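PDB 2V1O: cytosolic acyl coenzyme A thioester hydrolase, which hydrolyses fatty acyl-CoAs, preferably palmitoyl-CoA, to free fatty acids and coenzyme A through tandem hotdog domains, this chain being the N-terminal one. Local coordinates for residues V126-R129 against Q130-E134. Sequence-based numbering, arbitrary orientation.
Sequences VYLR and QEQEE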
loop_
_atom_site.group_PDB
_atom_site.type_symbol
_atom_site.label_atom_id
_atom_site.label_comp_id
_atom_site.label_asym_id
_atom_site.label_seq_id
_atom_site.Cartn_x
_atom_site.Cartn_y
_atom_site.Cartn_z
ATOM N N VAL A 126 1.859 -21.589 30.377
ATOM C CA VAL A 126 1.856 -21.507 31.831
ATOM C C VAL A 126 0.720 -20.581 32.286
ATOM O O VAL A 126 0.492 -19.520 31.696
ATOM C CB VAL A 126 3.252 -21.108 32.422
ATOM C CG1 VAL A 126 3.610 -19.652 32.130
ATOM C CG2 VAL A 126 3.306 -21.387 33.923
ATOM N N TYR A 127 -0.024 -21.028 33.293
ATOM C CA TYR A 127 -1.024 -20.192 33.963
ATOM C C TYR A 127 -0.490 -19.794 35.331
ATOM O O TYR A 127 0.142 -20.604 36.008
ATOM C CB TYR A 127 -2.355 -20.944 34.117
ATOM C CG TYR A 127 -2.943 -21.397 32.798
ATOM C CD1 TYR A 127 -3.771 -20.554 32.061
ATOM C CD2 TYR A 127 -2.665 -22.670 32.288
ATOM C CE1 TYR A 127 -4.312 -20.961 30.843
ATOM C CE2 TYR A 127 -3.199 -23.092 31.071
ATOM C CZ TYR A 127 -4.024 -22.225 30.354
ATOM O OH TYR A 127 -4.554 -22.620 29.148
ATOM N N LEU A 128 -0.737 -18.546 35.727
ATOM C CA LEU A 128 -0.390 -18.076 37.068
ATOM C C LEU A 128 -1.319 -18.693 38.120
ATOM O O LEU A 128 -0.893 -19.007 39.234
ATOM C CB LEU A 128 -0.445 -16.543 37.152
ATOM C CG LEU A 128 0.466 -15.633 36.309
ATOM C CD1 LEU A 128 1.891 -16.173 36.165
ATOM C CD2 LEU A 128 -0.145 -15.328 34.938
ATOM N N ARG A 129 -2.588 -18.858 37.752
ATOM C CA ARG A 129 -3.596 -19.443 38.638
ATOM C C ARG A 129 -4.431 -20.475 37.879
ATOM O O ARG A 129 -4.678 -20.316 36.676
ATOM C CB ARG A 129 -4.502 -18.353 39.214
ATOM C CG ARG A 129 -3.772 -17.283 40.031
ATOM C CD ARG A 129 -4.727 -16.238 40.605
ATOM N NE ARG A 129 -5.724 -15.788 39.633
ATOM C CZ ARG A 129 -5.503 -14.891 38.671
ATOM N NH1 ARG A 129 -4.306 -14.329 38.531
ATOM N NH2 ARG A 129 -6.484 -14.562 37.841
ATOM N N GLN A 130 -4.853 -21.530 38.581
ATOM C CA GLN A 130 -5.686 -22.583 37.985
ATOM C C GLN A 130 -6.979 -22.013 37.401
ATOM O O GLN A 130 -7.473 -22.501 36.383
ATOM C CB GLN A 130 -6.014 -23.681 39.002
ATOM C CG GLN A 130 -6.702 -24.905 38.383
ATOM C CD GLN A 130 -7.263 -25.863 39.413
ATOM O OE1 GLN A 130 -6.672 -26.909 39.691
ATOM N NE2 GLN A 130 -8.411 -25.515 39.989
ATOM N N GLU A 131 -7.502 -20.980 38.061
ATOM C CA GLU A 131 -8.719 -20.264 37.661
ATOM C C GLU A 131 -8.658 -19.752 36.214
ATOM O O GLU A 131 -9.669 -19.735 35.507
ATOM C CB GLU A 131 -8.941 -19.095 38.629
ATOM C CG GLU A 131 -10.279 -18.383 38.532
ATOM C CD GLU A 131 -10.342 -17.167 39.441
ATOM O OE1 GLU A 131 -10.417 -17.344 40.674
ATOM O OE2 GLU A 131 -10.322 -16.032 38.919
ATOM N N GLN A 132 -7.471 -19.325 35.788
ATOM C CA GLN A 132 -7.258 -18.862 34.419
ATOM C C GLN A 132 -7.440 -19.999 33.411
ATOM O O GLN A 132 -8.049 -19.812 32.352
ATOM C CB GLN A 132 -5.871 -18.229 34.283
ATOM C CG GLN A 132 -5.705 -16.935 35.072
ATOM C CD GLN A 132 -4.271 -16.431 35.080
ATOM O OE1 GLN A 132 -3.322 -17.218 35.085
ATOM N NE2 GLN A 132 -4.107 -15.110 35.092
ATOM N N GLU A 133 -6.928 -21.180 33.755
ATOM C CA GLU A 133 -7.081 -22.349 32.893
ATOM C C GLU A 133 -8.537 -22.803 32.819
ATOM O O GLU A 133 -9.040 -23.110 31.732
ATOM C CB GLU A 133 -6.182 -23.505 33.336
ATOM C CG GLU A 133 -6.161 -24.636 32.313
ATOM C CD GLU A 133 -5.201 -25.748 32.657
ATOM O OE1 GLU A 133 -4.708 -25.791 33.803
ATOM O OE2 GLU A 133 -4.948 -26.591 31.771
ATOM N N GLU A 134 -9.203 -22.829 33.974
ATOM C CA GLU A 134 -10.619 -23.193 34.062
ATOM C C GLU A 134 -11.505 -22.282 33.216
ATOM O O GLU A 134 -12.392 -22.761 32.510
ATOM C CB GLU A 134 -11.095 -23.182 35.517
ATOM C CG GLU A 134 -10.401 -24.198 36.405
ATOM C CD GLU A 134 -10.842 -24.115 37.851
ATOM O OE1 GLU A 134 -11.282 -23.027 38.296
ATOM O OE2 GLU A 134 -10.751 -25.147 38.548
HETATM O O HOH W 1 -4.616 -25.204 28.587
#
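Two backbone amides of the incoming loop converge on the side-chain carbonyl of Q132. R129 N lies 3.2 Å from Q132 OE1 in a nearly straight bond (160°), approaching from well above the carbonyl plane. L128 N makes a weak, bent bond to Q132 OE1 at 3.0 Å. Q132 reaches back because its CG stands beside its own N (chi1 -67°) and the chain then runs extended. In return, Q132 N bonds to R129 O at 3.1 Å, a backbone bond across the loop-helix junction. The amide of Q132 also passes over one face of the R129 guanidinium, the two planes tilted 52° apart. One residue further along, E133 lays its aliphatic part across the Y127 ring, a CH-pi contact with CB 3.6 Å from the centroid and nearly on the ring normal. Its carboxylate lies almost parallel to the ring, and a water 2.6 Å from Y127 OH donates weakly to E133 OE2. Q132 OE1 thus accepts the R129 amide well and the L128 amide only weakly at the loop-helix junction, while the Y127 ring lies against E133 and its hydroxyl makes only a weak hydrogen bond with T77 N of strand 67-77.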